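Local coordinates for protein similar to hydroxylamine oxidoreductase (Kuenenia stuttgartiensis, PDB 6H5L) that probably acts as a multiheme c-type cytochrome with oxidoreductase activity, related to hydroxylamine oxidoreductase, in a reductase complex of an anammox bacterium, at residues Arg162-Gly167 / His171-Glu176; Asp15-Lys18 / Trp23-Ala26; Gly235-Asp240 / Trp302-Val307. One frame throughout, in Å; residues are numbered along the deposited sequence.

Interaction 1. Residues Arg162-Gly167 / His171-Glu176. With HEC (heme c), chain H.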
loop_
_atom_site.group_PDB
_atom_site.type_symbol
_atom_site.label_atom_id
_atom_site.label_comp_id
_atom_site.label_asym_id
_atom_site.label_seq_id
_atom_site.Cartn_x
_atom_site.Cartn_y
_atom_site.Cartn_z
ATOM N N ARG A 162 16.635 -30.818 -34.809
ATOM C CA ARG A 162 18.057 -30.663 -35.090
ATOM C C ARG A 162 18.948 -31.498 -34.175
ATOM O O ARG A 162 20.167 -31.510 -34.382
ATOM C CB ARG A 162 18.459 -29.190 -34.992
ATOM C CG ARG A 162 17.953 -28.326 -36.138
ATOM C CD ARG A 162 18.696 -27.001 -36.182
ATOM N NE ARG A 162 20.128 -27.200 -36.386
ATOM C CZ ARG A 162 21.050 -26.265 -36.186
ATOM N NH1 ARG A 162 20.695 -25.058 -35.768
ATOM N NH2 ARG A 162 22.330 -26.538 -36.398
ATOM N N GLU A 163 18.389 -32.187 -33.176
ATOM C CA GLU A 163 19.201 -33.088 -32.365
ATOM C C GLU A 163 19.775 -34.223 -33.200
ATOM O O GLU A 163 20.810 -34.796 -32.840
ATOM C CB GLU A 163 18.378 -33.658 -31.209
ATOM C CG GLU A 163 17.987 -32.645 -30.150
ATOM C CD GLU A 163 17.364 -33.292 -28.930
ATOM O OE1 GLU A 163 17.178 -32.591 -27.912
ATOM O OE2 GLU A 163 17.063 -34.502 -28.989
ATOM N N ARG A 164 19.114 -34.565 -34.310
ATOM C CA ARG A 164 19.601 -35.610 -35.202
ATOM C C ARG A 164 21.000 -35.316 -35.733
ATOM O O ARG A 164 21.717 -36.249 -36.114
ATOM C CB ARG A 164 18.606 -35.787 -36.361
ATOM C CG ARG A 164 19.026 -36.787 -37.427
ATOM C CD ARG A 164 17.884 -37.157 -38.369
ATOM N NE ARG A 164 16.938 -38.080 -37.746
ATOM C CZ ARG A 164 15.640 -37.840 -37.592
ATOM N NH1 ARG A 164 15.113 -36.703 -38.030
ATOM N NH2 ARG A 164 14.863 -38.743 -37.009
ATOM N N GLU A 165 21.417 -34.048 -35.734
ATOM C CA GLU A 165 22.691 -33.675 -36.341
ATOM C C GLU A 165 23.888 -34.189 -35.548
ATOM O O GLU A 165 24.966 -34.381 -36.122
ATOM C CB GLU A 165 22.773 -32.157 -36.487
ATOM C CG GLU A 165 21.819 -31.598 -37.528
ATOM C CD GLU A 165 21.774 -30.085 -37.533
ATOM O OE1 GLU A 165 20.807 -29.526 -38.092
ATOM O OE2 GLU A 165 22.699 -29.456 -36.978
ATOM N N VAL A 166 23.730 -34.413 -34.240
ATOM C CA VAL A 166 24.831 -34.907 -33.414
ATOM C C VAL A 166 24.706 -36.390 -33.084
ATOM O O VAL A 166 25.680 -36.983 -32.591
ATOM C CB VAL A 166 24.963 -34.097 -32.105
ATOM C CG1 VAL A 166 25.224 -32.626 -32.404
ATOM C CG2 VAL A 166 23.725 -34.268 -31.237
ATOM N N GLY A 167 23.554 -37.006 -33.338
ATOM C CA GLY A 167 23.384 -38.424 -33.100
ATOM C C GLY A 167 23.045 -38.745 -31.656
ATOM O O GLY A 167 22.909 -37.872 -30.797
ATOM N N HIS A 171 17.139 -36.623 -27.222
ATOM C CA HIS A 171 15.729 -36.859 -26.934
ATOM C C HIS A 171 14.951 -37.281 -28.173
ATOM O O HIS A 171 13.998 -38.059 -28.061
ATOM C CB HIS A 171 15.106 -35.604 -26.325
ATOM C CG HIS A 171 15.817 -35.112 -25.104
ATOM N ND1 HIS A 171 16.255 -33.813 -24.968
ATOM C CD2 HIS A 171 16.174 -35.750 -23.964
ATOM C CE1 HIS A 171 16.849 -33.670 -23.797
ATOM N NE2 HIS A 171 16.813 -34.831 -23.167
ATOM N N LEU A 172 15.335 -36.783 -29.351
ATOM C CA LEU A 172 14.614 -37.120 -30.577
ATOM C C LEU A 172 14.639 -38.621 -30.838
ATOM O O LEU A 172 13.605 -39.229 -31.140
ATOM C CB LEU A 172 15.213 -36.359 -31.760
ATOM C CG LEU A 172 14.645 -36.701 -33.140
ATOM C CD1 LEU A 172 13.189 -36.266 -33.258
ATOM C CD2 LEU A 172 15.491 -36.080 -34.241
ATOM N N GLN A 173 15.814 -39.238 -30.721
ATOM C CA GLN A 173 15.986 -40.668 -30.942
ATOM C C GLN A 173 15.951 -41.456 -29.638
ATOM O O GLN A 173 16.619 -42.489 -29.514
ATOM C CB GLN A 173 17.295 -40.929 -31.688
ATOM C CG GLN A 173 17.564 -39.943 -32.811
ATOM C CD GLN A 173 18.872 -40.214 -33.528
ATOM O OE1 GLN A 173 19.616 -39.290 -33.856
ATOM N NE2 GLN A 173 19.155 -41.486 -33.778
ATOM N N SER A 174 15.176 -40.985 -28.659
ATOM C CA SER A 174 15.185 -41.607 -27.341
ATOM C C SER A 174 14.482 -42.958 -27.357
ATOM O O SER A 174 14.963 -43.921 -26.748
ATOM C CB SER A 174 14.538 -40.672 -26.320
ATOM O OG SER A 174 14.840 -41.076 -24.998
ATOM N N TRP A 175 13.340 -43.055 -28.042
ATOM C CA TRP A 175 12.631 -44.328 -28.088
ATOM C C TRP A 175 13.371 -45.350 -28.936
ATOM O O TRP A 175 13.222 -46.559 -28.717
ATOM C CB TRP A 175 11.213 -44.136 -28.618
ATOM C CG TRP A 175 10.336 -45.307 -28.318
ATOM C CD1 TRP A 175 9.970 -46.304 -29.175
ATOM C CD2 TRP A 175 9.731 -45.618 -27.058
ATOM N NE1 TRP A 175 9.166 -47.211 -28.528
ATOM C CE2 TRP A 175 9.004 -46.813 -27.227
ATOM C CE3 TRP A 175 9.730 -44.998 -25.804
ATOM C CZ2 TRP A 175 8.283 -47.400 -26.189
ATOM C CZ3 TRP A 175 9.015 -45.583 -24.776
ATOM C CH2 TRP A 175 8.301 -46.771 -24.975
ATOM N N GLU A 176 14.158 -44.891 -29.911
ATOM C CA GLU A 176 15.007 -45.800 -30.670
ATOM C C GLU A 176 15.972 -46.530 -29.746
ATOM O O GLU A 176 16.011 -47.764 -29.716
ATOM C CB GLU A 176 15.773 -45.031 -31.750
ATOM C CG GLU A 176 16.744 -45.895 -32.542
ATOM C CD GLU A 176 17.717 -45.077 -33.368
ATOM O OE1 GLU A 176 17.459 -43.873 -33.579
ATOM O OE2 GLU A 176 18.746 -45.636 -33.800
HETATM FE FE HEC H . 17.669 -35.302 -21.421
HETATM C CHA HEC H . 19.719 -37.121 -23.474
HETATM C CHB HEC H . 19.956 -32.719 -21.431
HETATM C CHC HEC H . 15.534 -33.361 -19.528
HETATM C CHD HEC H . 15.611 -37.993 -20.949
HETATM N NA HEC H . 19.499 -34.984 -22.280
HETATM C C1A HEC H . 20.159 -35.867 -23.114
HETATM C C2A HEC H . 21.393 -35.234 -23.537
HETATM C C3A HEC H . 21.458 -34.026 -22.976
HETATM C C4A HEC H . 20.268 -33.839 -22.171
HETATM C CMA HEC H . 22.601 -33.003 -23.152
HETATM C CAA HEC H . 22.452 -35.843 -24.478
HETATM C CBA HEC H . 23.537 -36.513 -23.648
HETATM C CGA HEC H . 24.704 -36.833 -24.538
HETATM O O1A HEC H . 25.446 -37.788 -24.209
HETATM O O2A HEC H . 24.889 -36.146 -25.576
HETATM N NB HEC H . 17.754 -33.406 -20.589
HETATM C C1B HEC H . 18.753 -32.475 -20.805
HETATM C C2B HEC H . 18.309 -31.205 -20.263
HETATM C C3B HEC H . 17.092 -31.384 -19.734
HETATM C C4B HEC H . 16.715 -32.772 -19.931
HETATM C CMB HEC H . 19.130 -29.895 -20.279
HETATM C CAB HEC H . 16.211 -30.324 -19.033
HETATM C CBB HEC H . 15.773 -29.191 -19.989
HETATM N NC HEC H . 15.928 -35.617 -20.397
HETATM C C1C HEC H . 15.167 -34.675 -19.734
HETATM C C2C HEC H . 13.848 -35.240 -19.506
HETATM C C3C HEC H . 13.975 -36.565 -19.689
HETATM C C4C HEC H . 15.216 -36.797 -20.393
HETATM C CMC HEC H . 12.839 -34.591 -18.531
HETATM C CAC HEC H . 12.903 -37.660 -19.478
HETATM C CBC HEC H . 11.970 -37.711 -20.703
HETATM N ND HEC H . 17.653 -37.251 -22.124
HETATM C C1D HEC H . 16.715 -38.205 -21.744
HETATM C C2D HEC H . 17.082 -39.476 -22.323
HETATM C C3D HEC H . 18.370 -39.206 -23.112
HETATM C C4D HEC H . 18.646 -37.799 -22.932
HETATM C CMD HEC H . 16.322 -40.808 -22.160
HETATM C CAD HEC H . 19.209 -40.204 -23.934
HETATM C CBD HEC H . 18.358 -40.876 -25.002
HETATM C CGD HEC H . 19.234 -41.795 -25.806
HETATM O O1D HEC H . 19.343 -41.591 -27.042
HETATM O O2D HEC H . 19.831 -42.722 -25.201
HETATM O O HOH W 1 15.121 -31.401 -26.330
#
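Glu163 uses both carboxylate oxygens here, OE2 for the backbone of His171 and Leu172, OE1 for the His171 ring. OE2 receives two backbone N-H groups. Leu172 N is 2.9 Å from Glu163 OE2, and this N-H comes in nearly in line with the C-O bond. The second bond, from His171 N to Glu163 OE2 at 2.8 Å, is bent and weak. OE1 turns to the imidazole instead. His171 ND1 gives it a weak bond of 3.3 Å, with the carboxylate and ring planes 44° apart. A water spans the same pair: it accepts from His171 ND1 and donates to Glu163 OE1. The torsions of Glu163 explain this reach. CG stands anti to the carbonyl carbon (chi1 -68°), and the rest of the chain runs out extended.

With ND1 held in this way, the ring offers NE2 to the metal, and His171 NE2 lies 2.0 Å from the heme iron. The carboxylate and the water probably limit rotation of the ring and may make it a somewhat stronger donor to iron. Leu172 follows with an apolar contact. Its CD2 sits over the centre of one face of the Arg164 guanidinium, 3.7 Å above the plane, and also touches Arg164 CB. A bend at chi3 (-76°) folds the arginine end back over this methyl. Gln173, at the N-cap position of helix 174-180, brings OE1 to 3.9 Å from Gly167 CA, while its NE2 donates to Glu176 OE1.

Leu172 also packs on Phe160 and Leu161 of helix 154-161. His233 binds the same iron as His171. This is a bis-histidine heme c site, with His233 coming from a CxxCH motif and His171 from a separate part of the chain, with Glu163 as a second-shell partner of the His171 ring.

Interaction 2. Residues Asp15-Lys18 / Trp23-Ala26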
loop_
_atom_site.group_PDB
_atom_site.type_symbol
_atom_site.label_atom_id
_atom_site.label_comp_id
_atom_site.label_asym_id
_atom_site.label_seq_id
_atom_site.Cartn_x
_atom_site.Cartn_y
_atom_site.Cartn_z
ATOM N N ASP A 15 6.976 -33.590 -39.232
ATOM C CA ASP A 15 7.224 -35.026 -39.259
ATOM C C ASP A 15 8.442 -35.322 -38.394
ATOM O O ASP A 15 9.564 -34.929 -38.737
ATOM C CB ASP A 15 7.436 -35.514 -40.693
ATOM C CG ASP A 15 7.701 -37.002 -40.771
ATOM O OD1 ASP A 15 6.958 -37.770 -40.124
ATOM O OD2 ASP A 15 8.645 -37.401 -41.485
ATOM N N LEU A 16 8.218 -36.016 -37.273
ATOM C CA LEU A 16 9.321 -36.402 -36.400
ATOM C C LEU A 16 10.271 -37.379 -37.076
ATOM O O LEU A 16 11.450 -37.443 -36.708
ATOM C CB LEU A 16 8.781 -37.027 -35.108
ATOM C CG LEU A 16 8.336 -36.093 -33.987
ATOM C CD1 LEU A 16 7.663 -36.886 -32.877
ATOM C CD2 LEU A 16 9.526 -35.318 -33.451
ATOM N N TYR A 17 9.789 -38.140 -38.057
ATOM C CA TYR A 17 10.578 -39.179 -38.706
ATOM C C TYR A 17 11.097 -38.745 -40.073
ATOM O O TYR A 17 11.250 -39.579 -40.973
ATOM C CB TYR A 17 9.759 -40.461 -38.822
ATOM C CG TYR A 17 9.389 -41.038 -37.476
ATOM C CD1 TYR A 17 8.273 -40.583 -36.787
ATOM C CD2 TYR A 17 10.169 -42.021 -36.884
ATOM C CE1 TYR A 17 7.937 -41.100 -35.553
ATOM C CE2 TYR A 17 9.842 -42.547 -35.649
ATOM C CZ TYR A 17 8.726 -42.082 -34.989
ATOM O OH TYR A 17 8.398 -42.604 -33.760
ATOM N N LYS A 18 11.359 -37.451 -40.245
ATOM C CA LYS A 18 11.931 -36.952 -41.485
ATOM C C LYS A 18 13.329 -37.521 -41.690
ATOM O O LYS A 18 14.113 -37.642 -40.745
ATOM C CB LYS A 18 11.985 -35.424 -41.461
ATOM C CG LYS A 18 12.400 -34.786 -42.771
ATOM C CD LYS A 18 12.864 -33.353 -42.567
ATOM C CE LYS A 18 13.392 -32.769 -43.866
ATOM N NZ LYS A 18 14.116 -31.485 -43.653
ATOM N N TRP A 23 11.947 -48.753 -43.619
ATOM C CA TRP A 23 12.030 -49.824 -42.632
ATOM C C TRP A 23 12.055 -49.268 -41.216
ATOM O O TRP A 23 11.518 -49.892 -40.294
ATOM C CB TRP A 23 13.268 -50.693 -42.887
ATOM C CG TRP A 23 14.564 -50.094 -42.401
ATOM C CD1 TRP A 23 15.473 -49.394 -43.142
ATOM C CD2 TRP A 23 15.094 -50.152 -41.069
ATOM N NE1 TRP A 23 16.532 -49.011 -42.353
ATOM C CE2 TRP A 23 16.322 -49.462 -41.077
ATOM C CE3 TRP A 23 14.646 -50.716 -39.869
ATOM C CZ2 TRP A 23 17.108 -49.323 -39.934
ATOM C CZ3 TRP A 23 15.426 -50.576 -38.736
ATOM C CH2 TRP A 23 16.644 -49.886 -38.775
ATOM N N TYR A 24 12.669 -48.097 -41.028
ATOM C CA TYR A 24 12.739 -47.489 -39.705
ATOM C C TYR A 24 11.380 -46.948 -39.276
ATOM O O TYR A 24 10.983 -47.104 -38.115
ATOM C CB TYR A 24 13.794 -46.381 -39.702
ATOM C CG TYR A 24 14.040 -45.730 -38.357
ATOM C CD1 TYR A 24 13.277 -44.647 -37.936
ATOM C CD2 TYR A 24 15.045 -46.190 -37.514
ATOM C CE1 TYR A 24 13.500 -44.046 -36.710
ATOM C CE2 TYR A 24 15.276 -45.594 -36.284
ATOM C CZ TYR A 24 14.499 -44.523 -35.889
ATOM O OH TYR A 24 14.720 -43.922 -34.670
ATOM N N GLN A 25 10.652 -46.309 -40.196
ATOM C CA GLN A 25 9.321 -45.810 -39.864
ATOM C C GLN A 25 8.314 -46.941 -39.719
ATOM O O GLN A 25 7.319 -46.795 -39.000
ATOM C CB GLN A 25 8.841 -44.818 -40.923
ATOM C CG GLN A 25 9.617 -43.517 -40.962
ATOM C CD GLN A 25 8.952 -42.468 -41.832
ATOM O OE1 GLN A 25 7.756 -42.199 -41.698
ATOM N NE2 GLN A 25 9.721 -41.871 -42.734
ATOM N N ALA A 26 8.546 -48.068 -40.397
ATOM C CA ALA A 26 7.617 -49.188 -40.301
ATOM C C ALA A 26 7.654 -49.837 -38.925
ATOM O O ALA A 26 6.661 -50.437 -38.499
ATOM C CB ALA A 26 7.924 -50.223 -41.383
#
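Gln25 lays its side chain against Tyr17, and can be followed outward from CB. CB leaves helix 22-28 without a close partner in 15-18. CG, placed anti to the carbonyl carbon (chi1 -68°), comes 3.7 Å from Tyr17 CB. The chain runs on extended, and Gln25 CD is also 3.7 Å from Tyr17 CB. OE1 remains beside that same carbon. NE2 ends near the backbone, 3.3 Å from Tyr17 O, but the angle is too poor for a hydrogen bond. Tyr17 O bonds to Thr20 OG1, and NE2 makes a weak bond to Thr20 O. Cut back to an alanine, this position is likely to leave a gap beside Tyr17 CB, and Thr20 O would lose its weak amide partner.

Tyr17 and Tyr24 meet rim to rim, with Tyr17 CD2 3.9 Å from Tyr24 CE1, and the side chains cross at about a right angle. Their hydroxyls have partners elsewhere: Tyr17 OH bonds to Glu207 and Tyr24 OH to Glu176.

The contact packs the type I turn Asp15-Lys18 against helix 22-28, which follows shortly in the chain. Next to Tyr17 in the turn, Leu16 rests on Phe157, Phe160 and Leu161 of helix 154-161, and Tyr24 reaches Glu176 on helix 174-180.

Interaction 3. Residues Gly235-Asp240 / Trp302-Val307; sequences GPDHPD and WRMGTV. With HEC (heme c), chain F.
The His238 ring, whose CD2 edge faces Met304 CE, is covered on both faces. Asp237 OD1 lies above one face, 3.2 Å from the plane and offset toward the rim. The opposite face carries the heme methyl CMD, also offset. The ring lies over the pyrrole rim, with His238 NE2 3.4 Å from heme C1D, and heme CBC sits at its edge. Asp237 and His238 thus line one side of a heme c whose iron binds a water. An Asp-His pair beside a water-bound heme iron is consistent with the active-site heme pocket of the hydroxylamine oxidoreductase family.

That water stands 2.1 Å from the heme iron and donates to Asp237 OD2 at 3.3 Å. Met304 lies along the heme edge beside this pair. With CG anti to the backbone N (chi1 -165°) and the chain extended, its thioether reaches along the heme margin. Met304 CE comes 4.0 Å from Asp237 OD2 and also touches the meso carbon CHA. Nearer the backbone, Met304 CG packs against propionate oxygen O1D of the heme.

Trp485 of the second subunit packs on Pro236 and Asp237, and Asp481 of that subunit packs on His238. A water also bridges the two backbones, donating to Asp237 O at 3.1 Å and to Met304 O at 2.7 Å.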
loop_
_atom_site.group_PDB
_atom_site.type_symbol
_atom_site.label_atom_id
_atom_site.label_comp_id
_atom_site.label_asym_id
_atom_site.label_seq_id
_atom_site.Cartn_x
_atom_site.Cartn_y
_atom_site.Cartn_z
ATOM N N GLY A 235 20.823 -40.575 -11.133
ATOM C CA GLY A 235 21.113 -41.971 -10.916
ATOM C C GLY A 235 22.531 -42.400 -11.229
ATOM O O GLY A 235 23.419 -41.589 -11.509
ATOM N N PRO A 236 22.756 -43.716 -11.204
ATOM C CA PRO A 236 24.135 -44.226 -11.221
ATOM C C PRO A 236 24.834 -44.109 -12.565
ATOM O O PRO A 236 26.069 -44.065 -12.594
ATOM C CB PRO A 236 23.969 -45.694 -10.802
ATOM C CG PRO A 236 22.591 -45.786 -10.201
ATOM C CD PRO A 236 21.776 -44.780 -10.937
ATOM N N ASP A 237 24.107 -44.081 -13.680
ATOM C CA ASP A 237 24.758 -43.961 -14.978
ATOM C C ASP A 237 24.740 -42.540 -15.527
ATOM O O ASP A 237 25.366 -42.286 -16.561
ATOM C CB ASP A 237 24.123 -44.920 -15.995
ATOM C CG ASP A 237 22.649 -44.654 -16.212
ATOM O OD1 ASP A 237 21.954 -44.306 -15.236
ATOM O OD2 ASP A 237 22.188 -44.799 -17.365
ATOM N N HIS A 238 24.041 -41.617 -14.869
ATOM C CA HIS A 238 24.076 -40.202 -15.217
ATOM C C HIS A 238 23.566 -39.371 -14.046
ATOM O O HIS A 238 22.402 -38.950 -14.042
ATOM C CB HIS A 238 23.257 -39.922 -16.481
ATOM C CG HIS A 238 22.025 -40.763 -16.607
ATOM N ND1 HIS A 238 20.933 -40.617 -15.778
ATOM C CD2 HIS A 238 21.708 -41.754 -17.474
ATOM C CE1 HIS A 238 20.000 -41.486 -16.126
ATOM N NE2 HIS A 238 20.446 -42.188 -17.151
ATOM N N PRO A 239 24.400 -39.115 -13.032
ATOM C CA PRO A 239 23.966 -38.339 -11.858
ATOM C C PRO A 239 23.986 -36.836 -12.118
ATOM O O PRO A 239 24.644 -36.061 -11.420
ATOM C CB PRO A 239 24.989 -38.762 -10.797
ATOM C CG PRO A 239 26.234 -38.965 -11.587
ATOM C CD PRO A 239 25.802 -39.554 -12.910
ATOM N N ASP A 240 23.250 -36.414 -13.145
ATOM C CA ASP A 240 23.293 -35.015 -13.553
ATOM C C ASP A 240 22.595 -34.117 -12.542
ATOM O O ASP A 240 23.090 -33.030 -12.225
ATOM C CB ASP A 240 22.660 -34.860 -14.932
ATOM C CG ASP A 240 23.261 -35.795 -15.953
ATOM O OD1 ASP A 240 24.476 -36.060 -15.872
ATOM O OD2 ASP A 240 22.516 -36.270 -16.835
ATOM N N TRP A 302 32.109 -35.264 -24.790
ATOM C CA TRP A 302 32.393 -36.556 -24.128
ATOM C C TRP A 302 31.086 -37.321 -24.004
ATOM O O TRP A 302 31.102 -38.333 -23.397
ATOM C CB TRP A 302 32.999 -36.349 -22.744
ATOM C CG TRP A 302 34.423 -35.914 -22.703
ATOM C CD1 TRP A 302 34.869 -34.659 -22.471
ATOM C CD2 TRP A 302 35.589 -36.720 -22.882
ATOM N NE1 TRP A 302 36.225 -34.627 -22.478
ATOM C CE2 TRP A 302 36.699 -35.872 -22.737
ATOM C CE3 TRP A 302 35.815 -38.069 -23.144
ATOM C CZ2 TRP A 302 38.006 -36.328 -22.851
ATOM C CZ3 TRP A 302 37.102 -38.518 -23.251
ATOM C CH2 TRP A 302 38.182 -37.661 -23.114
ATOM N N ARG A 303 30.090 -36.904 -24.758
ATOM C CA ARG A 303 28.669 -37.278 -24.720
ATOM C C ARG A 303 28.291 -38.039 -23.455
ATOM O O ARG A 303 28.090 -37.405 -22.487
ATOM C CB ARG A 303 28.388 -38.074 -25.991
ATOM C CG ARG A 303 28.895 -37.388 -27.241
ATOM C CD ARG A 303 28.143 -36.172 -27.695
ATOM N NE ARG A 303 26.731 -36.412 -27.764
ATOM C CZ ARG A 303 26.032 -36.702 -28.834
ATOM N NH1 ARG A 303 26.601 -36.862 -29.999
ATOM N NH2 ARG A 303 24.734 -36.817 -28.739
ATOM N N MET A 304 28.383 -39.349 -23.415
ATOM C CA MET A 304 27.899 -40.045 -22.234
ATOM C C MET A 304 29.015 -40.421 -21.275
ATOM O O MET A 304 28.736 -40.718 -20.108
ATOM C CB MET A 304 27.107 -41.298 -22.630
ATOM C CG MET A 304 26.270 -41.888 -21.492
ATOM S SD MET A 304 25.157 -43.219 -21.992
ATOM C CE MET A 304 24.437 -43.685 -20.417
ATOM N N GLY A 305 30.268 -40.374 -21.725
ATOM C CA GLY A 305 31.381 -40.872 -20.952
ATOM C C GLY A 305 31.708 -42.323 -21.209
ATOM O O GLY A 305 32.616 -42.862 -20.565
ATOM N N THR A 306 30.997 -42.971 -22.129
ATOM C CA THR A 306 31.193 -44.381 -22.438
ATOM C C THR A 306 32.037 -44.605 -23.683
ATOM O O THR A 306 32.871 -45.515 -23.699
ATOM C CB THR A 306 29.840 -45.074 -22.619
ATOM O OG1 THR A 306 29.090 -44.401 -23.637
ATOM C CG2 THR A 306 29.055 -45.048 -21.319
ATOM N N VAL A 307 31.839 -43.806 -24.723
ATOM C CA VAL A 307 32.576 -44.011 -25.976
ATOM C C VAL A 307 34.044 -43.666 -25.758
ATOM O O VAL A 307 34.353 -42.561 -25.276
ATOM C CB VAL A 307 31.969 -43.164 -27.095
ATOM C CG1 VAL A 307 32.816 -43.272 -28.350
ATOM C CG2 VAL A 307 30.538 -43.606 -27.375
HETATM FE FE HEC F . 18.583 -45.077 -21.157
HETATM C CHA HEC F . 21.410 -43.677 -22.396
HETATM C CHB HEC F . 18.815 -47.706 -23.182
HETATM C CHC HEC F . 16.459 -46.906 -19.042
HETATM C CHD HEC F . 17.768 -42.269 -19.450
HETATM N NA HEC F . 19.875 -45.584 -22.553
HETATM C C1A HEC F . 21.015 -44.895 -22.916
HETATM C C2A HEC F . 21.697 -45.693 -23.923
HETATM C C3A HEC F . 20.975 -46.799 -24.136
HETATM C C4A HEC F . 19.810 -46.756 -23.278
HETATM C CMA HEC F . 21.323 -47.930 -25.129
HETATM C CAA HEC F . 23.020 -45.349 -24.646
HETATM C CBA HEC F . 22.879 -44.043 -25.417
HETATM C CGA HEC F . 22.395 -44.336 -26.811
HETATM O O1A HEC F . 21.381 -43.717 -27.216
HETATM O O2A HEC F . 23.005 -45.189 -27.508
HETATM N NB HEC F . 17.711 -46.960 -21.142
HETATM C C1B HEC F . 18.085 -47.936 -22.036
HETATM C C2B HEC F . 17.599 -49.214 -21.555
HETATM C C3B HEC F . 16.936 -48.993 -20.392
HETATM C C4B HEC F . 17.005 -47.566 -20.125
HETATM C CMB HEC F . 17.864 -50.517 -22.348
HETATM C CAB HEC F . 16.196 -49.948 -19.410
HETATM C CBB HEC F . 15.741 -51.318 -19.965
HETATM N NC HEC F . 17.299 -44.666 -19.558
HETATM C C1C HEC F . 16.586 -45.559 -18.781
HETATM C C2C HEC F . 16.101 -44.855 -17.604
HETATM C C3C HEC F . 16.371 -43.549 -17.775
HETATM C C4C HEC F . 17.186 -43.421 -18.970
HETATM C CMC HEC F . 15.137 -45.468 -16.560
HETATM C CAC HEC F . 15.994 -42.373 -16.838
HETATM C CBC HEC F . 16.630 -42.540 -15.442
HETATM N ND HEC F . 19.470 -43.244 -20.946
HETATM C C1D HEC F . 18.927 -42.207 -20.196
HETATM C C2D HEC F . 19.781 -41.047 -20.323
HETATM C C3D HEC F . 20.929 -41.485 -21.252
HETATM C C4D HEC F . 20.647 -42.864 -21.583
HETATM C CMD HEC F . 19.554 -39.671 -19.660
HETATM C CAD HEC F . 22.141 -40.660 -21.741
HETATM C CBD HEC F . 22.874 -40.016 -20.569
HETATM C CGD HEC F . 24.036 -39.221 -21.099
HETATM O O1D HEC F . 24.349 -39.374 -22.305
HETATM O O2D HEC F . 24.647 -38.444 -20.320
HETATM O O HOH W 2 26.966 -40.153 -18.187
HETATM O O HOH W 3 19.946 -45.534 -19.613
#

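Interaction 3 is the fully buried contact; interactions 1 and 2 are only partly buried. The centre of interaction 2 lies about 19 Å from the centre of the chain, against about 9 and 10 Å for the centres of the others. Its chemistry is mostly side-chain packing. Interactions 1 and 3 are built round hemes, one iron held by histidines, the other carrying water. Interactions 1 and 2 touch directly: helix 174-180 is bonded to helix 22-28, and Leu172 packs on Leu16. Arg303 joins 302-307 to 162-167 by probable hydrogen bonds to the carbonyl oxygens of Val166 and Gly167. Interactions 2 and 3 do not touch; interaction 1 makes contact with both.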